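Local coordinates for protein ATP-dependent 6-phosphofructokinase subunit beta (Saccharomyces cerevisiae, PDB 3O8O) that catalyses, within a hetero-octamer, the ATP-dependent phosphorylation of fructose 6-phosphate to fructose 1,6-bisphosphate, the first committing step of glycolysis, under allosteric control, at residues Ala585-Pro591 with Leu623-Asn629; Gly560-Asp566 with Asp652-Pro658. One frame throughout, in Å; residues are numbered along the deposited sequence.

Contact 1: Ala585-Pro591 with Leu623-Asn629; sequences AQVSYVP and LILKSTN
Parallel strands joined through a helix are a staple of alpha/beta folds; Ala585-Pro591 with Leu623-Asn629 is one instance. Extended strands 587-589 and 623-627 run at 9° with axes 4.5 Å apart, Val587 facing Ile624, Ser588 Leu625 and Tyr589 Lys626. The ladder comprises Leu625 N to Val587 O (2.9 Å), Tyr589 N to Leu625 O (2.7 Å) and Ser627 N to Tyr589 O (2.9 Å); at its start Leu623 O takes weak bonds from Gln586 N (3.1 Å) and Val587 N (3.3 Å). Tyr589 (chi1 m), the most covered residue, lays CE1 3.8 Å from Ile624 CG2, with Lys626 CG at the ring edge; its hydroxyl bonds to Asp603. Pro591 closes the pair, CD 3.5 Å from Ser627 CB and CG 3.8 Å from Asn629 CB, where strand gives way to a 3-10 turn beside Gly570 of the fructose 2,6-bisphosphate site. Leu625 (m, t), on the opposite face from Tyr589, meets Ala585 CB with CG at 3.9 Å. Helix 597-614 completes this beta-alpha-beta crossover and packs on the face of Val587, Ile624 and Tyr589; helices 574-583 and 537-558 pack against Leu625 on the other, while strand 561-567 continues the sheet beyond 622-627.

Contact 2: Gly560-Asp566 with Asp652-Pro658; sequences GRAFVVD and DAKPAYP. With FDP (2,6-di-O-phosphono-beta-D-fructofuranose), chain J.
Strands 561-566 and 652-656 are extended and parallel, with a crossing angle of -25° and axes 4.6 Å apart; Gly560, at positive phi, precedes the first, and Tyr657-Pro658 leave the second. Arg561 pairs with Asp652, and the register runs unbroken to Val565 with Ala656. Bonds shuttle between the strands: Ala562 N to Asp652 O (3.0 Å), Lys654 N to Ala562 O (3.0 Å), Val564 N to Lys654 O (2.9 Å), Ala656 N to Val564 O (2.8 Å) and Asp566 N to Ala656 O (2.8 Å). Ahead of them Asp652 N gives Gly560 O a weak bond (3.4 Å).

Charge gathers at the start of the ladder. Arg561, t at chi1 and chi2 and m at chi3, forms a salt bridge with Asp652 (p): NH2 to OD1 2.6 Å, NE to OD2 3.1 Å. Lys654 (m, m, t, p) sets CE over a guanidinium face, 3.5 Å from Arg561 NH2. A phosphate of FDP lies beside these two cations and takes a weak bond from Arg561 NH1 to O5P (2.8 Å), consistent with their predicted role in binding the activator fructose 2,6-bisphosphate; Arg465 and His659 of subunit alpha also hydrogen-bond FDP. Farther along, the chemistry turns apolar: Phe563 CE2 lies 3.6 Å from Lys654 CB, and Val565 CG1 3.6 Å from Pro658 CD. His659 of subunit alpha stacks edge-to-face with Phe563.

Helix 537-558 packs on Phe563, helix 636-647 on Ala653 and Val564 across the sheet, and strand 622-627 flanks 561-567 on the side away from 652-656, the outermost strand within this chain.

How the contacts relate
One parallel sheet of the C-terminal phosphofructokinase domain, inferred to be regulatory, holds both contacts, their centres 11 Å apart, and contact 1 is nested in the chain loop closed by contact 2. Strands 622-627 and 561-567 are neighbours, so the pairs join directly: Ile624 N lies 2.8 Å from Phe563 O, a probable hydrogen bond, and Leu625 CD2 packs 3.8 Å from Val565 CG2. Contact 1 is mostly buried, and apolar packing and backbone bonds dominate it. Contact 2, only partly buried, reaches subunit alpha and has at one end an ion pair beside a bound phosphate. The same parallel backbone ladder thus serves a buried apolar pair and a charged edge that meets a ligand.

Contact 1: Ala585-Pro591 with Leu623-Asn629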
loop_
_atom_site.group_PDB
_atom_site.type_symbol
_atom_site.label_atom_id
_atom_site.label_comp_id
_atom_site.label_asym_id
_atom_site.label_seq_id
_atom_site.Cartn_x
_atom_site.Cartn_y
_atom_site.Cartn_z
ATOM N N ALA B 585 -2.991 23.297 15.980
ATOM C CA ALA B 585 -3.275 21.877 15.824
ATOM C C ALA B 585 -3.276 21.239 17.204
ATOM O O ALA B 585 -2.460 21.561 18.054
ATOM C CB ALA B 585 -2.224 21.211 14.930
ATOM N N GLN B 586 -4.209 20.332 17.410
ATOM C CA GLN B 586 -4.338 19.661 18.672
ATOM C C GLN B 586 -3.172 18.711 18.824
ATOM O O GLN B 586 -2.459 18.719 19.831
ATOM C CB GLN B 586 -5.664 18.912 18.700
ATOM C CG GLN B 586 -5.945 18.190 19.994
ATOM C CD GLN B 586 -5.938 19.117 21.190
ATOM O OE1 GLN B 586 -4.877 19.500 21.701
ATOM N NE2 GLN B 586 -7.130 19.487 21.644
ATOM N N VAL B 587 -2.968 17.893 17.804
ATOM C CA VAL B 587 -1.877 16.936 17.818
ATOM C C VAL B 587 -1.012 17.129 16.584
ATOM O O VAL B 587 -1.484 17.628 15.567
ATOM C CB VAL B 587 -2.404 15.499 17.782
ATOM C CG1 VAL B 587 -1.262 14.518 18.050
ATOM C CG2 VAL B 587 -3.517 15.338 18.777
ATOM N N SER B 588 0.256 16.760 16.691
ATOM C CA SER B 588 1.166 16.819 15.569
ATOM C C SER B 588 2.216 15.694 15.735
ATOM O O SER B 588 2.840 15.539 16.795
ATOM C CB SER B 588 1.821 18.185 15.497
ATOM O OG SER B 588 2.897 18.270 16.404
ATOM N N TYR B 589 2.382 14.881 14.701
ATOM C CA TYR B 589 3.341 13.795 14.758
ATOM C C TYR B 589 4.513 14.116 13.826
ATOM O O TYR B 589 4.294 14.517 12.679
ATOM C CB TYR B 589 2.669 12.486 14.333
ATOM C CG TYR B 589 1.595 12.009 15.274
ATOM C CD1 TYR B 589 0.338 11.655 14.800
ATOM C CD2 TYR B 589 1.826 11.924 16.638
ATOM C CE1 TYR B 589 -0.665 11.230 15.677
ATOM C CE2 TYR B 589 0.840 11.504 17.516
ATOM C CZ TYR B 589 -0.403 11.158 17.033
ATOM O OH TYR B 589 -1.388 10.719 17.892
ATOM N N VAL B 590 5.746 13.937 14.311
ATOM C CA VAL B 590 6.931 14.230 13.510
ATOM C C VAL B 590 7.888 13.075 13.356
ATOM O O VAL B 590 7.921 12.178 14.180
ATOM C CB VAL B 590 7.672 15.399 14.080
ATOM C CG1 VAL B 590 6.876 16.676 13.785
ATOM C CG2 VAL B 590 7.872 15.202 15.582
ATOM N N PRO B 591 8.715 13.099 12.302
ATOM C CA PRO B 591 9.665 12.009 12.059
ATOM C C PRO B 591 10.589 11.737 13.214
ATOM O O PRO B 591 10.865 10.593 13.545
ATOM C CB PRO B 591 10.433 12.473 10.820
ATOM C CG PRO B 591 9.500 13.469 10.160
ATOM C CD PRO B 591 8.917 14.200 11.342
ATOM N N LEU B 623 -7.528 19.194 14.459
ATOM C CA LEU B 623 -6.548 18.805 13.458
ATOM C C LEU B 623 -5.387 18.044 14.068
ATOM O O LEU B 623 -4.907 18.359 15.158
ATOM C CB LEU B 623 -5.953 20.026 12.753
ATOM C CG LEU B 623 -6.844 20.950 11.952
ATOM C CD1 LEU B 623 -5.998 22.026 11.331
ATOM C CD2 LEU B 623 -7.550 20.155 10.865
ATOM N N ILE B 624 -4.922 17.048 13.338
ATOM C CA ILE B 624 -3.789 16.259 13.758
ATOM C C ILE B 624 -2.873 16.367 12.555
ATOM O O ILE B 624 -3.201 15.842 11.491
ATOM C CB ILE B 624 -4.171 14.776 13.964
ATOM C CG1 ILE B 624 -5.123 14.628 15.146
ATOM C CG2 ILE B 624 -2.935 13.954 14.221
ATOM C CD1 ILE B 624 -5.637 13.235 15.293
ATOM N N LEU B 625 -1.766 17.094 12.692
ATOM C CA LEU B 625 -0.828 17.218 11.581
ATOM C C LEU B 625 0.147 16.087 11.720
ATOM O O LEU B 625 0.670 15.825 12.789
ATOM C CB LEU B 625 -0.085 18.557 11.588
ATOM C CG LEU B 625 -0.951 19.827 11.565
ATOM C CD1 LEU B 625 -0.099 20.960 11.019
ATOM C CD2 LEU B 625 -2.221 19.652 10.710
ATOM N N LYS B 626 0.394 15.404 10.627
ATOM C CA LYS B 626 1.300 14.299 10.695
ATOM C C LYS B 626 2.302 14.302 9.554
ATOM O O LYS B 626 1.940 14.128 8.397
ATOM C CB LYS B 626 0.481 13.001 10.709
ATOM C CG LYS B 626 1.272 11.703 10.754
ATOM C CD LYS B 626 1.386 11.109 9.398
ATOM C CE LYS B 626 2.218 9.845 9.404
ATOM N NZ LYS B 626 2.257 9.199 8.041
ATOM N N SER B 627 3.562 14.548 9.882
ATOM C CA SER B 627 4.606 14.490 8.889
ATOM C C SER B 627 4.551 13.040 8.402
ATOM O O SER B 627 4.449 12.120 9.219
ATOM C CB SER B 627 5.973 14.738 9.534
ATOM O OG SER B 627 6.234 16.125 9.734
ATOM N N THR B 628 4.621 12.827 7.090
ATOM C CA THR B 628 4.592 11.476 6.543
ATOM C C THR B 628 5.633 10.544 7.176
ATOM O O THR B 628 5.314 9.409 7.543
ATOM C CB THR B 628 4.843 11.484 5.047
ATOM O OG1 THR B 628 3.935 12.403 4.428
ATOM C CG2 THR B 628 4.653 10.113 4.468
ATOM N N ASN B 629 6.870 11.018 7.312
ATOM C CA ASN B 629 7.914 10.174 7.880
ATOM C C ASN B 629 7.756 9.983 9.357
ATOM O O ASN B 629 8.594 9.349 10.005
ATOM C CB ASN B 629 9.295 10.722 7.545
ATOM C CG ASN B 629 9.664 10.482 6.096
ATOM O OD1 ASN B 629 8.804 10.112 5.278
ATOM N ND2 ASN B 629 10.935 10.696 5.757
#

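Contact 2: Gly560-Asp566 with Asp652-Pro658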
loop_
_atom_site.group_PDB
_atom_site.type_symbol
_atom_site.label_atom_id
_atom_site.label_comp_id
_atom_site.label_asym_id
_atom_site.label_seq_id
_atom_site.Cartn_x
_atom_site.Cartn_y
_atom_site.Cartn_z
ATOM N N GLY B 560 -17.639 17.038 16.001
ATOM C CA GLY B 560 -17.165 15.719 16.354
ATOM C C GLY B 560 -16.371 15.088 15.227
ATOM O O GLY B 560 -16.623 13.957 14.804
ATOM N N ARG B 561 -15.402 15.834 14.720
ATOM C CA ARG B 561 -14.575 15.309 13.664
ATOM C C ARG B 561 -13.196 15.909 13.685
ATOM O O ARG B 561 -13.029 17.089 13.956
ATOM C CB ARG B 561 -15.211 15.558 12.303
ATOM C CG ARG B 561 -14.258 15.273 11.179
ATOM C CD ARG B 561 -14.975 15.130 9.892
ATOM N NE ARG B 561 -15.741 13.893 9.813
ATOM C CZ ARG B 561 -16.391 13.509 8.717
ATOM N NH1 ARG B 561 -16.358 14.269 7.635
ATOM N NH2 ARG B 561 -17.063 12.374 8.694
ATOM N N ALA B 562 -12.209 15.073 13.398
ATOM C CA ALA B 562 -10.822 15.502 13.352
ATOM C C ALA B 562 -10.252 15.090 11.998
ATOM O O ALA B 562 -10.727 14.140 11.367
ATOM C CB ALA B 562 -10.008 14.850 14.501
ATOM N N PHE B 563 -9.243 15.827 11.544
ATOM C CA PHE B 563 -8.603 15.529 10.270
ATOM C C PHE B 563 -7.143 15.191 10.496
ATOM O O PHE B 563 -6.461 15.858 11.269
ATOM C CB PHE B 563 -8.659 16.730 9.317
ATOM C CG PHE B 563 -9.881 16.780 8.456
ATOM C CD1 PHE B 563 -10.944 17.618 8.775
ATOM C CD2 PHE B 563 -9.966 16.005 7.313
ATOM C CE1 PHE B 563 -12.080 17.681 7.956
ATOM C CE2 PHE B 563 -11.082 16.061 6.494
ATOM C CZ PHE B 563 -12.142 16.898 6.811
ATOM N N VAL B 564 -6.671 14.133 9.849
ATOM C CA VAL B 564 -5.271 13.787 9.932
ATOM C C VAL B 564 -4.720 14.278 8.598
ATOM O O VAL B 564 -5.074 13.747 7.529
ATOM C CB VAL B 564 -5.042 12.296 10.051
ATOM C CG1 VAL B 564 -3.534 12.004 10.046
ATOM C CG2 VAL B 564 -5.649 11.800 11.312
ATOM N N VAL B 565 -3.886 15.318 8.680
ATOM C CA VAL B 565 -3.304 15.961 7.522
ATOM C C VAL B 565 -1.898 15.542 7.257
ATOM O O VAL B 565 -1.008 15.842 8.050
ATOM C CB VAL B 565 -3.251 17.454 7.704
ATOM C CG1 VAL B 565 -2.875 18.102 6.387
ATOM C CG2 VAL B 565 -4.570 17.956 8.212
ATOM N N ASP B 566 -1.686 14.870 6.132
ATOM C CA ASP B 566 -0.352 14.433 5.741
ATOM C C ASP B 566 0.510 15.679 5.462
ATOM O O ASP B 566 0.119 16.517 4.669
ATOM C CB ASP B 566 -0.467 13.570 4.494
ATOM C CG ASP B 566 0.867 13.048 4.031
ATOM O OD1 ASP B 566 1.548 12.415 4.863
ATOM O OD2 ASP B 566 1.230 13.264 2.849
ATOM N N ASP B 652 -15.196 10.922 14.753
ATOM C CA ASP B 652 -14.453 10.209 13.726
ATOM C C ASP B 652 -13.313 11.063 13.180
ATOM O O ASP B 652 -13.093 12.206 13.630
ATOM C CB ASP B 652 -15.358 9.789 12.583
ATOM C CG ASP B 652 -15.886 10.970 11.821
ATOM O OD1 ASP B 652 -16.453 10.806 10.709
ATOM O OD2 ASP B 652 -15.730 12.084 12.351
ATOM N N ALA B 653 -12.581 10.508 12.216
ATOM C CA ALA B 653 -11.472 11.219 11.610
ATOM C C ALA B 653 -11.366 10.896 10.142
ATOM O O ALA B 653 -11.657 9.769 9.728
ATOM C CB ALA B 653 -10.184 10.857 12.285
ATOM N N LYS B 654 -10.944 11.886 9.357
ATOM C CA LYS B 654 -10.770 11.703 7.920
ATOM C C LYS B 654 -9.363 12.100 7.544
ATOM O O LYS B 654 -8.707 12.854 8.247
ATOM C CB LYS B 654 -11.751 12.557 7.108
ATOM C CG LYS B 654 -13.211 12.183 7.254
ATOM C CD LYS B 654 -13.388 10.690 7.141
ATOM C CE LYS B 654 -14.845 10.284 7.043
ATOM N NZ LYS B 654 -15.380 10.522 5.689
ATOM N N PRO B 655 -8.873 11.586 6.425
ATOM C CA PRO B 655 -7.514 11.956 6.031
ATOM C C PRO B 655 -7.508 13.197 5.123
ATOM O O PRO B 655 -8.532 13.566 4.523
ATOM C CB PRO B 655 -7.010 10.692 5.323
ATOM C CG PRO B 655 -8.260 10.170 4.693
ATOM C CD PRO B 655 -9.348 10.403 5.693
ATOM N N ALA B 656 -6.355 13.850 5.043
ATOM C CA ALA B 656 -6.214 15.032 4.203
ATOM C C ALA B 656 -4.822 15.031 3.624
ATOM O O ALA B 656 -3.848 14.938 4.368
ATOM C CB ALA B 656 -6.442 16.290 5.009
ATOM N N TYR B 657 -4.739 15.110 2.299
ATOM C CA TYR B 657 -3.448 15.114 1.636
ATOM C C TYR B 657 -3.217 16.348 0.771
ATOM O O TYR B 657 -3.361 16.290 -0.452
ATOM C CB TYR B 657 -3.287 13.857 0.786
ATOM C CG TYR B 657 -3.157 12.579 1.566
ATOM C CD1 TYR B 657 -4.276 11.868 1.955
ATOM C CD2 TYR B 657 -1.920 12.059 1.874
ATOM C CE1 TYR B 657 -4.168 10.642 2.641
ATOM C CE2 TYR B 657 -1.794 10.851 2.547
ATOM C CZ TYR B 657 -2.923 10.142 2.929
ATOM O OH TYR B 657 -2.791 8.939 3.586
ATOM N N PRO B 658 -2.840 17.474 1.395
ATOM C CA PRO B 658 -2.591 18.716 0.661
ATOM C C PRO B 658 -1.517 18.483 -0.384
ATOM O O PRO B 658 -1.490 19.136 -1.424
ATOM C CB PRO B 658 -2.183 19.701 1.759
ATOM C CG PRO B 658 -1.610 18.827 2.787
ATOM C CD PRO B 658 -2.521 17.645 2.815
HETATM P P1 FDP J . -21.193 14.121 -1.900
HETATM O O1P FDP J . -22.543 14.679 -1.665
HETATM O O2P FDP J . -21.061 13.492 -3.376
HETATM O O3P FDP J . -20.853 12.928 -0.875
HETATM O O1 FDP J . -16.827 14.181 -3.249
HETATM C C1 FDP J . -18.210 14.548 -3.231
HETATM C C2 FDP J . -18.625 14.888 -1.798
HETATM O O2 FDP J . -20.019 15.210 -1.717
HETATM C C3 FDP J . -17.817 16.069 -1.253
HETATM O O3 FDP J . -18.613 17.258 -1.276
HETATM C C4 FDP J . -17.616 15.653 0.201
HETATM O O4 FDP J . -16.484 16.362 0.714
HETATM C C5 FDP J . -17.315 14.172 -0.021
HETATM O O5 FDP J . -18.322 13.762 -0.961
HETATM C C6 FDP J . -17.436 13.318 1.243
HETATM O O6 FDP J . -16.589 13.776 2.298
HETATM P P2 FDP J . -16.717 13.092 3.749
HETATM O O4P FDP J . -15.879 11.876 3.844
HETATM O O5P FDP J . -16.301 14.208 4.832
HETATM O O6P FDP J . -18.286 12.797 3.962
#